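Local coordinates for protein sesquisabinene B synthase 2 (PDB 6A2D) that probably cyclises farnesyl diphosphate to the sesquiterpene sesquisabinene B, using divalent metal ions to draw off the diphosphate, at residues G418-L423 with A451-C456; R457-L462 with G531-Y536; K476-Y481 with E494-L499. All coordinates share one frame; numbering follows the deposited sequence.

In the fold
All three contacts belong to the all-helical terpene cyclase domain and border the pocket that holds the farnesyl bisphosphonate analogue 6R2. Helix 447-462 runs through two of them: its earlier part packs on helix 419-430 in interaction 1, its last turns on helix 521-535 in interaction 2, with centres about 11 Å apart. Interaction 3 joins the next two helices, 477-485 and 489-510, and is nested in the loop that interaction 2 closes, about 13 Å away centre to centre; Asp461 and Ser477 link the two through a probable hydrogen bond. Interaction 1 lines the hydrocarbon end of the ligand, while Arg457 and Lys476 hydrogen-bond its terminal phosphonate.

Interaction 1 of 3, residues G418-L423 with A451-C456; sequences GFPNLL and ASCILC. With 6R2 ([bis(chloranyl)-[oxidanyl-[(2~{E},6~{E})-3,7,11-trimethyldodeca-2,6,10-trienoxy]phosphoryl]methyl]phosphonic acid), chain C.
A chi1 of -78° turns CG of Phe419 opposite its own carbonyl carbon, and SG of Cys456 takes the equivalent place at -68°; the two turns bring ring and thiol together between helix 419-430 and helix 447-462. Cys456 SG lies over one face of the ring, 3.8 Å from the Phe419 centroid and 14° off the normal, a sulfur-aromatic contact. Cys456 CB reaches the same ring nearer its rim, 3.4 Å from Phe419 CD2. At the ring edge, Phe419 CE1 lies 3.8 Å from methyl CAA of 6R2, and one turn on, Leu422 CD1 rests 3.7 Å from CAL of the same prenyl chain.

Cys453 SG fills the groove behind, 3.6 Å from Pro420 CG and 3.9 Å from Leu423 CD1. The same Leu423 methyl also touches Ser452 OG, whose hydrogen bond goes to Thr525 O on helix 521-535. Gly418, with positive phi, follows helix 406-416 and sits at the N-cap position of the next, consistent with the broken helix G of class I terpene synthases. Were Phe419 an alanine, Cys456 SG would probably lose its ring and a gap would open beside the prenyl end. A ring edge and leucine methyls thus meet the prenyl chain, with the cysteine sulfurs backing the ring from behind, an apolar surface suited to a hydrocarbon chain and probably to the carbocations formed from it.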
# COMPACT_ATOMS: atom_id res chain seq x y z
N GLY A 418 -5.47 23.75 6.18
CA GLY A 418 -5.52 22.28 6.24
C GLY A 418 -5.12 21.72 7.61
O GLY A 418 -5.23 20.48 7.83
N PHE A 419 -4.70 22.54 8.56
CA PHE A 419 -4.19 22.01 9.86
C PHE A 419 -5.31 21.51 10.76
O PHE A 419 -5.09 20.56 11.49
CB PHE A 419 -3.22 22.97 10.55
CG PHE A 419 -1.86 22.92 9.91
CD1 PHE A 419 -1.02 21.84 10.13
CD2 PHE A 419 -1.53 23.80 8.92
CE1 PHE A 419 0.16 21.69 9.41
CE2 PHE A 419 -0.33 23.68 8.23
CZ PHE A 419 0.51 22.62 8.48
N PRO A 420 -6.56 22.02 10.73
CA PRO A 420 -7.64 21.32 11.43
C PRO A 420 -7.82 19.89 10.91
O PRO A 420 -7.87 18.97 11.73
CB PRO A 420 -8.86 22.20 11.24
CG PRO A 420 -8.20 23.57 11.05
CD PRO A 420 -7.01 23.28 10.15
N ASN A 421 -7.74 19.71 9.62
CA ASN A 421 -7.80 18.37 8.97
C ASN A 421 -6.65 17.53 9.52
O ASN A 421 -6.90 16.45 10.12
CB ASN A 421 -7.79 18.56 7.45
CG ASN A 421 -8.00 17.28 6.69
OD1 ASN A 421 -7.77 16.17 7.21
ND2 ASN A 421 -8.40 17.43 5.43
N LEU A 422 -5.43 18.01 9.35
CA LEU A 422 -4.23 17.24 9.74
C LEU A 422 -4.27 16.94 11.23
O LEU A 422 -3.91 15.80 11.58
CB LEU A 422 -2.98 18.02 9.35
CG LEU A 422 -2.76 18.07 7.84
CD1 LEU A 422 -1.77 19.14 7.41
CD2 LEU A 422 -2.34 16.72 7.34
N LEU A 423 -4.63 17.90 12.07
CA LEU A 423 -4.53 17.72 13.55
C LEU A 423 -5.68 16.84 14.05
O LEU A 423 -5.41 15.94 14.85
CB LEU A 423 -4.54 19.08 14.24
CG LEU A 423 -3.24 19.87 14.18
CD1 LEU A 423 -3.44 21.23 14.79
CD2 LEU A 423 -2.13 19.16 14.92
N ALA A 451 -5.12 28.17 18.22
CA ALA A 451 -3.83 28.88 18.22
C ALA A 451 -2.89 28.26 17.17
O ALA A 451 -2.40 29.00 16.36
CB ALA A 451 -3.25 28.83 19.61
N SER A 452 -2.72 26.94 17.20
CA SER A 452 -1.84 26.23 16.24
C SER A 452 -2.27 26.50 14.80
O SER A 452 -1.41 26.85 14.00
CB SER A 452 -1.82 24.77 16.52
OG SER A 452 -1.11 24.07 15.53
N CYS A 453 -3.55 26.32 14.50
CA CYS A 453 -4.05 26.50 13.12
C CYS A 453 -3.90 27.96 12.64
O CYS A 453 -3.49 28.15 11.51
CB CYS A 453 -5.47 25.93 12.99
SG CYS A 453 -5.62 24.21 13.54
N ILE A 454 -4.25 28.92 13.48
CA ILE A 454 -4.12 30.36 13.11
C ILE A 454 -2.63 30.63 12.87
O ILE A 454 -2.31 31.27 11.88
CB ILE A 454 -4.72 31.28 14.19
CG1 ILE A 454 -6.24 31.19 14.24
CG2 ILE A 454 -4.28 32.72 14.00
CD1 ILE A 454 -6.88 32.15 15.21
N LEU A 455 -1.78 30.12 13.76
CA LEU A 455 -0.31 30.30 13.63
C LEU A 455 0.16 29.74 12.29
O LEU A 455 0.87 30.47 11.53
CB LEU A 455 0.38 29.62 14.80
CG LEU A 455 0.55 30.48 16.04
CD1 LEU A 455 0.97 29.63 17.21
CD2 LEU A 455 1.54 31.60 15.77
N CYS A 456 -0.24 28.51 11.96
CA CYS A 456 0.21 27.91 10.69
C CYS A 456 -0.18 28.78 9.48
O CYS A 456 0.62 28.87 8.50
CB CYS A 456 -0.33 26.50 10.55
SG CYS A 456 0.41 25.36 11.74
OAG 6R2 C . -4.28 29.53 0.85
PAY 6R2 C . -3.41 29.04 -0.36
OAH 6R2 C . -2.72 30.35 -1.08
OAE 6R2 C . -4.08 28.12 -1.38
CAX 6R2 C . -2.02 28.09 0.31
CLJ 6R2 C . -2.76 26.66 1.01
CLK 6R2 C . -1.17 28.98 1.57
PAZ 6R2 C . -0.82 27.57 -1.01
OAI 6R2 C . 0.23 28.79 -1.10
OAF 6R2 C . -1.57 27.23 -2.28
OAT 6R2 C . -0.08 26.23 -0.45
CAQ 6R2 C . 1.16 26.21 0.21
CAN 6R2 C . 0.84 26.00 1.66
CAW 6R2 C . 1.19 24.71 2.40
CAD 6R2 C . 2.07 23.65 1.72
CAS 6R2 C . 0.91 24.62 3.91
CAP 6R2 C . 0.02 23.43 4.17
CAM 6R2 C . 1.01 22.26 4.17
CAV 6R2 C . 0.56 20.84 3.95
CAC 6R2 C . -0.90 20.53 3.61
CAR 6R2 C . 1.61 19.80 3.90
CAO 6R2 C . 1.33 18.72 4.87
CAL 6R2 C . 1.72 19.13 6.24
CAU 6R2 C . 1.87 18.09 7.35
CAB 6R2 C . 1.80 16.59 7.15
CAA 6R2 C . 2.18 18.57 8.73

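Interaction 2 of 3, residues R457-L462 with G531-Y536; sequences RIINDL and GSHFFY. With 6R2 ([bis(chloranyl)-[oxidanyl-[(2~{E},6~{E})-3,7,11-trimethyldodeca-2,6,10-trienoxy]phosphoryl]methyl]phosphonic acid), chain C.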
# COMPACT_ATOMS: atom_id res chain seq x y z
N ARG A 457 -1.40 29.35 9.48
CA ARG A 457 -1.92 30.22 8.41
C ARG A 457 -1.16 31.53 8.40
O ARG A 457 -0.66 31.91 7.36
CB ARG A 457 -3.41 30.49 8.59
CG ARG A 457 -3.96 31.62 7.74
CD ARG A 457 -3.57 31.49 6.28
NE ARG A 457 -4.23 30.38 5.61
CZ ARG A 457 -4.05 30.07 4.34
NH1 ARG A 457 -3.16 30.74 3.63
NH2 ARG A 457 -4.73 29.07 3.80
N ILE A 458 -1.00 32.17 9.53
CA ILE A 458 -0.35 33.51 9.55
C ILE A 458 1.13 33.33 9.17
O ILE A 458 1.67 34.16 8.44
CB ILE A 458 -0.55 34.15 10.93
CG1 ILE A 458 -1.95 34.76 11.02
CG2 ILE A 458 0.52 35.16 11.22
CD1 ILE A 458 -2.26 35.18 12.43
N ILE A 459 1.77 32.29 9.68
CA ILE A 459 3.21 32.06 9.36
C ILE A 459 3.37 31.85 7.86
O ILE A 459 4.28 32.43 7.26
CB ILE A 459 3.75 30.88 10.17
CG1 ILE A 459 3.82 31.23 11.65
CG2 ILE A 459 5.11 30.45 9.61
CD1 ILE A 459 3.96 30.02 12.55
N ASN A 460 2.52 31.03 7.25
CA ASN A 460 2.54 30.81 5.78
C ASN A 460 2.34 32.15 5.06
O ASN A 460 3.11 32.42 4.12
CB ASN A 460 1.46 29.82 5.38
CG ASN A 460 1.66 29.22 4.01
OD1 ASN A 460 1.47 29.90 3.00
ND2 ASN A 460 1.93 27.93 3.99
N ASP A 461 1.38 32.97 5.49
CA ASP A 461 1.09 34.27 4.83
C ASP A 461 2.29 35.23 4.93
O ASP A 461 2.49 36.01 4.01
CB ASP A 461 -0.19 34.89 5.37
CG ASP A 461 -1.46 34.16 4.96
OD1 ASP A 461 -1.36 33.11 4.31
OD2 ASP A 461 -2.54 34.65 5.29
N LEU A 462 3.05 35.17 6.01
CA LEU A 462 4.21 36.06 6.23
C LEU A 462 5.37 35.64 5.33
O LEU A 462 6.24 36.46 5.08
CB LEU A 462 4.60 35.99 7.71
CG LEU A 462 3.81 36.89 8.65
CD1 LEU A 462 4.18 36.60 10.09
CD2 LEU A 462 4.07 38.36 8.33
N GLY A 531 7.07 23.39 12.11
CA GLY A 531 7.15 23.05 10.69
C GLY A 531 6.88 24.27 9.82
O GLY A 531 7.65 24.53 8.87
N SER A 532 5.83 25.01 10.11
CA SER A 532 5.46 26.22 9.35
C SER A 532 6.59 27.25 9.39
O SER A 532 6.87 27.84 8.35
CB SER A 532 4.16 26.78 9.84
OG SER A 532 3.14 25.79 9.68
N HIS A 533 7.10 27.59 10.55
CA HIS A 533 8.20 28.58 10.69
C HIS A 533 9.38 28.14 9.82
O HIS A 533 9.91 28.97 9.11
CB HIS A 533 8.71 28.69 12.13
CG HIS A 533 7.83 29.49 13.02
ND1 HIS A 533 7.52 30.79 12.76
CD2 HIS A 533 7.20 29.16 14.16
CE1 HIS A 533 6.80 31.27 13.74
NE2 HIS A 533 6.55 30.27 14.60
N PHE A 534 9.71 26.86 9.85
CA PHE A 534 10.95 26.33 9.25
C PHE A 534 10.81 26.36 7.74
O PHE A 534 11.77 26.79 7.05
CB PHE A 534 11.24 24.92 9.77
CG PHE A 534 12.56 24.39 9.30
CD1 PHE A 534 13.73 25.05 9.62
CD2 PHE A 534 12.62 23.23 8.55
CE1 PHE A 534 14.95 24.59 9.16
CE2 PHE A 534 13.84 22.76 8.10
CZ PHE A 534 15.00 23.43 8.43
N PHE A 535 9.64 25.95 7.24
CA PHE A 535 9.38 25.86 5.79
C PHE A 535 8.89 27.18 5.18
O PHE A 535 8.74 27.24 3.94
CB PHE A 535 8.46 24.67 5.51
CG PHE A 535 9.18 23.37 5.67
CD1 PHE A 535 10.26 23.05 4.86
CD2 PHE A 535 8.83 22.49 6.67
CE1 PHE A 535 10.95 21.86 5.04
CE2 PHE A 535 9.50 21.29 6.83
CZ PHE A 535 10.56 20.97 6.01
N TYR A 536 8.68 28.22 5.95
CA TYR A 536 8.23 29.53 5.40
C TYR A 536 9.06 30.67 5.95
O TYR A 536 8.51 31.71 6.33
CB TYR A 536 6.74 29.68 5.66
CG TYR A 536 5.96 28.69 4.85
CD1 TYR A 536 5.80 28.88 3.49
CD2 TYR A 536 5.51 27.50 5.41
CE1 TYR A 536 5.14 27.94 2.71
CE2 TYR A 536 4.85 26.55 4.65
CZ TYR A 536 4.66 26.78 3.29
OH TYR A 536 4.00 25.86 2.54
OAG 6R2 C . -4.28 29.53 0.85
PAY 6R2 C . -3.41 29.04 -0.36
OAH 6R2 C . -2.72 30.35 -1.08
OAE 6R2 C . -4.08 28.12 -1.38
CAX 6R2 C . -2.02 28.09 0.31
CLJ 6R2 C . -2.76 26.66 1.01
CLK 6R2 C . -1.17 28.98 1.57
PAZ 6R2 C . -0.82 27.57 -1.01
OAI 6R2 C . 0.23 28.79 -1.10
OAF 6R2 C . -1.57 27.23 -2.28
OAT 6R2 C . -0.08 26.23 -0.45
CAQ 6R2 C . 1.16 26.21 0.21
CAN 6R2 C . 0.84 26.00 1.66
CAW 6R2 C . 1.19 24.71 2.40
CAD 6R2 C . 2.07 23.65 1.72
CAS 6R2 C . 0.91 24.62 3.91
CAP 6R2 C . 0.02 23.43 4.17
CAM 6R2 C . 1.01 22.26 4.17
CAV 6R2 C . 0.56 20.84 3.95
CAC 6R2 C . -0.90 20.53 3.61
CAR 6R2 C . 1.61 19.80 3.90
CAO 6R2 C . 1.33 18.72 4.87
CAL 6R2 C . 1.72 19.13 6.24
CAU 6R2 C . 1.87 18.09 7.35
CAB 6R2 C . 1.80 16.59 7.15
CAA 6R2 C . 2.18 18.57 8.73
O HOH W 1 6.77 32.99 7.85
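Ile459 and Asn460 press on helix 521-535 and the turn after it. The CD1 methyl of Ile459 stands over one face of the His533 imidazole, 3.4 Å from the ring centroid, in a CH-pi contact where the two side chains cross at about a right angle; Ile459 CG2 meanwhile packs 3.8 Å from Ser532 CB. Asn460 ND2 sits above the Tyr536 ring, offset toward its rim and 3.0 Å from CZ, with the amide tilted 42° to the ring. That approach is unusually close and uncertain in detail, and the one to Tyr536 OH is too poorly angled for a hydrogen bond. A water 2.6 Å from both Ile459 O and Tyr536 O bridges the backbones.

The ligand 6R2 borders the same groups: Asn460 OD1 lies 3.1 Å from chlorine CLK, and Tyr536 OH is near the prenyl carbon CAW, modelled closer than a normal contact and so doubtful in detail. Arg457, bent at chi2 and chi3, holds phosphonate oxygen OAG with two nitrogens, NH2 at 3.0 Å and NH1 less directly. Its NH1 also donates to the syn lone pair of Asp461 OD1, 3.1 Å away and in the guanidinium plane, a salt bridge that steadies the rotation of the group.

Further out, Trp504 hydrogen-bonds His533 NE2 while Trp217 stacks on the ring, and Tyr288 holds Ser532 OG. Asn460 is a magnesium ligand of this enzyme, though here its side chain stays about 8 Å from a bound magnesium; Asn460 and Thr464 are consistent with the NSE/DTE motif of class I terpene synthases.

Interaction 3 of 3, residues K476-Y481 with E494-L499; sequences KSIQCY and EHIEGL. With 6R2 ([bis(chloranyl)-[oxidanyl-[(2~{E},6~{E})-3,7,11-trimethyldodeca-2,6,10-trienoxy]phosphoryl]methyl]phosphonic acid), chain C.
Ile478 faces Ile496, their CA atoms 6.8 Å apart, where helix 477-485 and helix 489-510 pack as consecutive helices of the class I terpene synthase fold. The short axes approach to 9.8 Å and cross steeply, at 118°. Near the middle, Ile496 leans its CG1 branch on Ile478 CG1 at 4.0 Å, crossing it at a slant, and sends CD1 toward the backbone of Ser477 and CB of Tyr481.

Farther from the ligand, the rings of Tyr481 and His495 form an offset stack, centroids 3.9 Å apart and planes 14° from parallel. Both side chains swing CG away from the backbone N, chi1 near -175°, which carries the rings into the gap between the helices, and their chi2 torsions turn them face to face. The imidazole covers one face of the phenol, His495 CD2 being 3.3 Å from Tyr481 CE1, while His495 CB adds a CH-pi contact to the same ring.

Ser477 hydrogen-bonds Asp461 through OG, tying this helix to the end of helix 447-462. Just before it, at the N-cap position, Lys476, bent at chi2, reaches into the pocket, where its NZ makes a 2.7 Å hydrogen bond to phosphonate oxygen OAH of 6R2.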
# COMPACT_ATOMS: atom_id res chain seq x y z
N LYS A 476 -4.85 37.55 1.67
CA LYS A 476 -3.82 37.07 2.63
C LYS A 476 -3.78 38.04 3.81
O LYS A 476 -4.24 39.15 3.64
CB LYS A 476 -2.47 36.90 1.93
CG LYS A 476 -2.48 35.93 0.75
CD LYS A 476 -2.33 34.47 1.13
CE LYS A 476 -2.18 33.57 -0.09
NZ LYS A 476 -1.40 32.34 0.18
N SER A 477 -3.30 37.56 4.95
CA SER A 477 -3.26 38.25 6.25
C SER A 477 -2.82 39.72 6.08
O SER A 477 -3.46 40.60 6.65
CB SER A 477 -2.32 37.52 7.18
OG SER A 477 -2.80 36.23 7.53
N ILE A 478 -1.67 39.96 5.46
CA ILE A 478 -1.03 41.29 5.47
C ILE A 478 -1.96 42.25 4.72
O ILE A 478 -2.29 43.27 5.27
CB ILE A 478 0.41 41.25 4.89
CG1 ILE A 478 1.36 40.49 5.83
CG2 ILE A 478 0.91 42.65 4.61
CD1 ILE A 478 2.74 40.24 5.28
N GLN A 479 -2.44 41.87 3.54
CA GLN A 479 -3.29 42.75 2.69
C GLN A 479 -4.65 42.95 3.36
O GLN A 479 -5.19 44.07 3.28
CB GLN A 479 -3.42 42.17 1.28
CG GLN A 479 -4.13 43.11 0.30
CD GLN A 479 -3.40 44.41 0.04
OE1 GLN A 479 -3.91 45.49 0.33
NE2 GLN A 479 -2.21 44.33 -0.52
N CYS A 480 -5.21 41.91 4.01
CA CYS A 480 -6.51 42.05 4.71
C CYS A 480 -6.35 43.13 5.79
O CYS A 480 -7.25 43.94 5.91
CB CYS A 480 -7.01 40.76 5.33
SG CYS A 480 -7.66 39.62 4.10
N TYR A 481 -5.25 43.11 6.55
CA TYR A 481 -5.04 44.08 7.64
C TYR A 481 -4.75 45.46 7.03
O TYR A 481 -5.38 46.43 7.49
CB TYR A 481 -3.94 43.68 8.62
CG TYR A 481 -3.81 44.62 9.78
CD1 TYR A 481 -4.72 44.58 10.83
CD2 TYR A 481 -2.85 45.62 9.80
CE1 TYR A 481 -4.63 45.45 11.90
CE2 TYR A 481 -2.74 46.50 10.86
CZ TYR A 481 -3.63 46.41 11.91
OH TYR A 481 -3.55 47.28 12.96
N GLU A 494 4.30 44.02 10.55
CA GLU A 494 4.67 44.19 11.98
C GLU A 494 3.47 43.77 12.83
O GLU A 494 3.67 43.09 13.88
CB GLU A 494 5.11 45.62 12.30
CG GLU A 494 6.54 45.94 11.88
CD GLU A 494 7.06 47.34 12.24
OE1 GLU A 494 6.28 48.34 12.11
OE2 GLU A 494 8.25 47.44 12.63
N HIS A 495 2.27 44.20 12.46
CA HIS A 495 1.04 43.77 13.18
C HIS A 495 0.91 42.22 13.19
O HIS A 495 0.62 41.67 14.25
CB HIS A 495 -0.21 44.45 12.61
CG HIS A 495 -1.43 44.14 13.41
ND1 HIS A 495 -1.58 44.57 14.70
CD2 HIS A 495 -2.49 43.34 13.14
CE1 HIS A 495 -2.72 44.11 15.19
NE2 HIS A 495 -3.31 43.37 14.25
N ILE A 496 1.11 41.56 12.05
CA ILE A 496 0.89 40.09 11.87
C ILE A 496 1.97 39.34 12.67
O ILE A 496 1.66 38.33 13.31
CB ILE A 496 0.88 39.68 10.39
CG1 ILE A 496 -0.17 40.43 9.56
CG2 ILE A 496 0.69 38.18 10.24
CD1 ILE A 496 -1.55 40.40 10.12
N GLU A 497 3.19 39.87 12.67
CA GLU A 497 4.33 39.36 13.46
C GLU A 497 3.98 39.37 14.93
O GLU A 497 4.27 38.35 15.63
CB GLU A 497 5.62 40.13 13.13
CG GLU A 497 6.12 39.82 11.74
CD GLU A 497 7.30 40.65 11.25
OE1 GLU A 497 7.59 41.70 11.85
OE2 GLU A 497 7.92 40.23 10.24
N GLY A 498 3.36 40.46 15.40
CA GLY A 498 2.86 40.57 16.77
C GLY A 498 1.80 39.54 17.09
O GLY A 498 1.83 38.97 18.21
N LEU A 499 0.91 39.26 16.14
CA LEU A 499 -0.11 38.19 16.32
C LEU A 499 0.60 36.85 16.46
O LEU A 499 0.17 36.03 17.28
CB LEU A 499 -1.05 38.19 15.11
CG LEU A 499 -2.00 39.39 14.99
CD1 LEU A 499 -3.00 39.18 13.88
CD2 LEU A 499 -2.73 39.64 16.30
OAG 6R2 C . -4.28 29.53 0.85
PAY 6R2 C . -3.41 29.04 -0.36
OAH 6R2 C . -2.72 30.35 -1.08
OAE 6R2 C . -4.08 28.12 -1.38
CAX 6R2 C . -2.02 28.09 0.31
CLJ 6R2 C . -2.76 26.66 1.01
CLK 6R2 C . -1.17 28.98 1.57
PAZ 6R2 C . -0.82 27.57 -1.01
OAI 6R2 C . 0.23 28.79 -1.10
OAF 6R2 C . -1.57 27.23 -2.28
OAT 6R2 C . -0.08 26.23 -0.45
CAQ 6R2 C . 1.16 26.21 0.21
CAN 6R2 C . 0.84 26.00 1.66
CAW 6R2 C . 1.19 24.71 2.40
CAD 6R2 C . 2.07 23.65 1.72
CAS 6R2 C . 0.91 24.62 3.91
CAP 6R2 C . 0.02 23.43 4.17
CAM 6R2 C . 1.01 22.26 4.17
CAV 6R2 C . 0.56 20.84 3.95
CAC 6R2 C . -0.90 20.53 3.61
CAR 6R2 C . 1.61 19.80 3.90
CAO 6R2 C . 1.33 18.72 4.87
CAL 6R2 C . 1.72 19.13 6.24
CAU 6R2 C . 1.87 18.09 7.35
CAB 6R2 C . 1.80 16.59 7.15
CAA 6R2 C . 2.18 18.57 8.73